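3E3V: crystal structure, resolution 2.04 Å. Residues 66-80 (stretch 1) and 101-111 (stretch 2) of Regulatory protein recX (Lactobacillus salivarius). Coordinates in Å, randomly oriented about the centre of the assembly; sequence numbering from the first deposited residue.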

# COMPACT_ATOMS: atom_id res chain seq x y z
N ASN A 66 -12.17 4.51 -7.62
CA ASN A 66 -11.56 5.74 -7.14
C ASN A 66 -10.19 5.39 -6.58
O ASN A 66 -10.07 5.01 -5.41
N ASP A 67 -9.16 5.53 -7.40
CA ASP A 67 -7.82 5.19 -6.99
C ASP A 67 -7.26 5.99 -5.81
O ASP A 67 -6.50 5.45 -5.00
N LYS A 68 -7.63 7.26 -5.68
CA LYS A 68 -7.15 8.06 -4.55
C LYS A 68 -7.67 7.44 -3.25
O LYS A 68 -6.94 7.30 -2.27
N ASN A 69 -8.94 7.04 -3.26
CA ASN A 69 -9.54 6.41 -2.10
C ASN A 69 -8.96 5.00 -1.88
O ASN A 69 -8.74 4.58 -0.75
N TYR A 70 -8.72 4.27 -2.96
CA TYR A 70 -8.13 2.94 -2.83
C TYR A 70 -6.79 3.05 -2.10
O TYR A 70 -6.57 2.43 -1.06
N ALA A 71 -5.90 3.86 -2.66
CA ALA A 71 -4.56 4.07 -2.11
C ALA A 71 -4.57 4.56 -0.67
O ALA A 71 -3.76 4.12 0.15
N GLU A 72 -5.47 5.49 -0.34
CA GLU A 72 -5.52 5.99 1.02
C GLU A 72 -5.92 4.94 2.06
O GLU A 72 -5.34 4.87 3.14
N SER A 73 -6.91 4.13 1.73
CA SER A 73 -7.35 3.10 2.66
C SER A 73 -6.28 2.01 2.78
O SER A 73 -6.06 1.46 3.86
N TYR A 74 -5.60 1.71 1.68
CA TYR A 74 -4.54 0.71 1.73
C TYR A 74 -3.48 1.20 2.70
O TYR A 74 -3.06 0.46 3.59
N VAL A 75 -3.06 2.46 2.54
CA VAL A 75 -2.04 3.06 3.41
C VAL A 75 -2.47 3.04 4.88
O VAL A 75 -1.68 2.70 5.76
N ARG A 76 -3.72 3.38 5.14
CA ARG A 76 -4.21 3.37 6.52
C ARG A 76 -4.18 1.93 7.05
O ARG A 76 -3.78 1.67 8.18
N THR A 77 -4.62 0.99 6.23
CA THR A 77 -4.61 -0.41 6.63
C THR A 77 -3.20 -0.88 7.00
O THR A 77 -3.00 -1.41 8.09
N MET A 78 -2.22 -0.65 6.11
CA MET A 78 -0.85 -1.07 6.38
C MET A 78 -0.24 -0.36 7.61
O MET A 78 0.50 -0.98 8.36
N MET A 79 -0.56 0.91 7.81
CA MET A 79 -0.08 1.68 8.96
C MET A 79 -0.58 1.03 10.25
O MET A 79 0.14 0.91 11.25
N ASN A 80 -1.83 0.59 10.21
CA ASN A 80 -2.45 -0.03 11.37
C ASN A 80 -2.25 -1.53 11.56
O ASN A 80 -2.20 -2.00 12.69
N ASN A 101 2.11 8.87 -8.66
CA ASN A 101 1.61 10.13 -8.14
C ASN A 101 0.53 9.92 -7.08
O ASN A 101 0.51 10.58 -6.04
N ILE A 102 -0.38 8.99 -7.35
CA ILE A 102 -1.46 8.70 -6.42
C ILE A 102 -0.94 8.02 -5.15
O ILE A 102 -1.40 8.32 -4.05
N ALA A 103 0.02 7.12 -5.31
CA ALA A 103 0.61 6.42 -4.17
C ALA A 103 1.31 7.44 -3.26
O ALA A 103 1.14 7.43 -2.04
N GLU A 104 2.11 8.30 -3.88
CA GLU A 104 2.85 9.32 -3.15
C GLU A 104 1.95 10.26 -2.36
O GLU A 104 2.25 10.61 -1.22
N ASP A 105 0.83 10.67 -2.95
CA ASP A 105 -0.11 11.53 -2.25
C ASP A 105 -0.66 10.79 -1.04
O ASP A 105 -0.75 11.34 0.06
N ALA A 106 -1.04 9.54 -1.26
CA ALA A 106 -1.60 8.73 -0.21
C ALA A 106 -0.62 8.47 0.94
O ALA A 106 -1.02 8.47 2.11
N LEU A 107 0.65 8.27 0.61
CA LEU A 107 1.65 7.99 1.63
C LEU A 107 1.90 9.15 2.57
O LEU A 107 2.49 8.99 3.64
N ILE A 108 1.42 10.32 2.18
CA ILE A 108 1.55 11.50 3.02
C ILE A 108 0.88 11.24 4.37
O ILE A 108 1.22 11.87 5.37
N LEU A 109 -0.07 10.31 4.40
CA LEU A 109 -0.77 10.00 5.65
C LEU A 109 0.14 9.28 6.64
O LEU A 109 -0.10 9.32 7.84
N TYR A 110 1.19 8.63 6.14
CA TYR A 110 2.10 7.93 7.03
C TYR A 110 3.17 8.92 7.48
O TYR A 110 4.30 8.90 6.99
N THR A 111 2.78 9.79 8.40
CA THR A 111 3.65 10.83 8.94
C THR A 111 4.92 10.27 9.58
O THR A 111 4.97 9.09 9.96

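The two stretches meet in an apolar helix-on-helix contact, extended by the type I turn Leu107 to Tyr110, with no hydrogen bond crossing between them and 577 Å² buried in total. The axes of helix 67-80 and the helix that carries Ile102 and Ala106 approach to 8.6 Å with 46° between their N-to-C directions. The tightest backbone register is 4.9 Å, between Glu72 CA and Ala106 CA; the Ala106 side chain is a single methyl, whose CB lies 3.9 Å from Glu72 N.

From stretch 1, the CA-to-CB bonds of Asp67, Ala71, Val75 and Met79 point toward stretch 2, a spacing of four residues that lines one helical face. Those of Ile102, Ala106 and Leu109 point toward stretch 1; that of Tyr110 is sideways, and that of Leu107 points away although the end of its side chain comes nearer. Ile102 (chi1 m, chi2 t) fits near the start of this row: Ile102 CG2 lies 3.7 Å from Asp67 O and 3.8 Å from Ala71 CB. Ala71 CB also meets Ala106 CB at 3.7 Å. Val75 has chi1 t; Val75 CG2 sits 4.0 Å from both Ala106 CB and Leu107 CD2, and Val75 CG1 is 3.7 Å from Ala106 O and 4.2 Å from Leu109 CB.

Met79 (m, t, p) closes the row against Tyr110 (chi1 t). Met79 CG stands 3.5 Å from the Tyr110 ring centroid, 10° off the normal, a CH-pi contact over the face; Met79 SD is oblique, 4.5 Å from the same centroid, 32° off the normal. Met79 CE reaches Leu109 O at 3.5 Å.

Leu109 (m, t) has the largest covered area, 97 Å². Leu109 CD1 lies 3.6 Å from both Glu72 CG and Arg76 CZ, covering one guanidinium face. The charges pair within stretch 1: Lys68 NZ donates to Glu72 OE2 at 2.6 Å in a salt bridge, and Arg76 NH1 makes a long one to Glu72 OE1 at 3.6 Å.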

# COMPACT_ATOMS: atom_id res chain seq x y z
CB ASN A 66 -12.43 6.36 -6.05
CG ASN A 66 -11.95 7.74 -5.63
OD1 ASN A 66 -10.76 7.96 -5.42
ND2 ASN A 66 -12.89 8.67 -5.50
CB ASP A 67 -6.88 5.26 -8.20
CG ASP A 67 -7.00 4.03 -9.10
OD1 ASP A 67 -7.79 3.11 -8.77
OD2 ASP A 67 -6.30 3.97 -10.14
CB LYS A 68 -7.64 9.51 -4.66
CG LYS A 68 -7.42 10.35 -3.41
CD LYS A 68 -7.99 11.75 -3.60
CE LYS A 68 -8.62 12.29 -2.31
NZ LYS A 68 -7.63 12.43 -1.23
CB ASN A 69 -11.05 6.32 -2.26
CG ASN A 69 -11.71 5.61 -1.11
OD1 ASN A 69 -11.60 6.04 0.04
ND2 ASN A 69 -12.40 4.52 -1.40
CB TYR A 70 -7.87 2.30 -4.20
CG TYR A 70 -7.34 0.87 -4.09
CD1 TYR A 70 -8.22 -0.21 -4.05
CD2 TYR A 70 -5.98 0.62 -3.97
CE1 TYR A 70 -7.75 -1.53 -3.89
CE2 TYR A 70 -5.50 -0.69 -3.81
CZ TYR A 70 -6.39 -1.75 -3.77
OH TYR A 70 -5.92 -3.04 -3.63
CB ALA A 71 -3.78 5.04 -3.00
CB GLU A 72 -6.44 7.21 1.11
CG GLU A 72 -5.69 8.52 0.92
CD GLU A 72 -6.61 9.73 0.88
OE1 GLU A 72 -7.57 9.77 1.68
OE2 GLU A 72 -6.36 10.64 0.07
CB SER A 73 -8.68 2.50 2.19
OG SER A 73 -8.53 1.95 0.90
CB TYR A 74 -3.91 0.49 0.35
CG TYR A 74 -2.83 -0.59 0.38
CD1 TYR A 74 -3.16 -1.92 0.64
CD2 TYR A 74 -1.49 -0.26 0.21
CE1 TYR A 74 -2.17 -2.91 0.73
CE2 TYR A 74 -0.49 -1.24 0.30
CZ TYR A 74 -0.84 -2.55 0.56
OH TYR A 74 0.14 -3.51 0.69
CB VAL A 75 -1.75 4.54 2.98
CG1 VAL A 75 -1.02 5.30 4.10
CG2 VAL A 75 -0.91 4.54 1.72
CB ARG A 76 -5.64 3.94 6.57
CG ARG A 76 -5.72 5.44 6.26
CD ARG A 76 -7.02 6.06 6.77
NE ARG A 76 -7.03 7.52 6.66
CZ ARG A 76 -7.44 8.19 5.59
NH1 ARG A 76 -7.89 7.52 4.52
NH2 ARG A 76 -7.40 9.52 5.57
CB THR A 77 -5.18 -1.29 5.50
OG1 THR A 77 -6.58 -1.00 5.37
CG2 THR A 77 -5.00 -2.78 5.83
CB MET A 78 0.03 -0.86 5.14
CG MET A 78 -0.36 -1.74 3.94
SD MET A 78 -0.43 -3.52 4.25
CE MET A 78 1.29 -3.90 4.18
CB MET A 79 -0.62 3.13 8.92
CG MET A 79 0.07 4.09 7.97
SD MET A 79 -0.86 5.67 7.90
CE MET A 79 -0.69 6.26 9.54
CB ASN A 80 -3.94 0.28 11.37
CG ASN A 80 -4.23 1.76 11.53
OD1 ASN A 80 -3.55 2.45 12.30
ND2 ASN A 80 -5.24 2.26 10.82
CB ASN A 101 1.08 10.99 -9.29
CG ASN A 101 0.62 12.35 -8.84
OD1 ASN A 101 -0.45 12.50 -8.25
ND2 ASN A 101 1.44 13.37 -9.10
CB ILE A 102 -2.54 7.84 -7.09
CG1 ILE A 102 -3.28 8.69 -8.13
CG2 ILE A 102 -3.49 7.27 -6.05
CD1 ILE A 102 -4.34 7.95 -8.90
CB ALA A 103 1.61 5.37 -4.66
CB GLU A 104 3.74 10.09 -4.13
CG GLU A 104 4.92 9.26 -4.61
CD GLU A 104 5.64 9.86 -5.81
OE1 GLU A 104 5.96 11.07 -5.77
OE2 GLU A 104 5.91 9.10 -6.77
CB ASP A 105 -1.29 11.92 -3.15
CG ASP A 105 -0.94 13.02 -4.12
OD1 ASP A 105 0.11 13.68 -3.94
OD2 ASP A 105 -1.74 13.23 -5.06
CB ALA A 106 -2.09 7.41 -0.79
CB LEU A 107 2.95 7.51 0.96
CG LEU A 107 2.88 6.01 0.65
CD1 LEU A 107 3.96 5.59 -0.35
CD2 LEU A 107 3.01 5.25 1.97
CB ILE A 108 0.89 12.72 2.36
CG1 ILE A 108 1.60 13.04 1.03
CG2 ILE A 108 0.93 13.90 3.31
CD1 ILE A 108 3.08 13.30 1.16
CB LEU A 109 -2.01 9.13 5.37
CG LEU A 109 -3.12 9.76 4.53
CD1 LEU A 109 -4.14 8.68 4.14
CD2 LEU A 109 -3.80 10.90 5.32
CB TYR A 110 2.75 6.73 6.33
CG TYR A 110 3.16 5.63 7.28
CD1 TYR A 110 3.14 5.84 8.65
CD2 TYR A 110 3.55 4.38 6.81
CE1 TYR A 110 3.48 4.84 9.53
CE2 TYR A 110 3.90 3.37 7.69
CZ TYR A 110 3.86 3.60 9.05
OH TYR A 110 4.20 2.61 9.95
CB THR A 111 2.90 11.70 9.99
OG1 THR A 111 2.53 10.89 11.11
CG2 THR A 111 1.62 12.29 9.37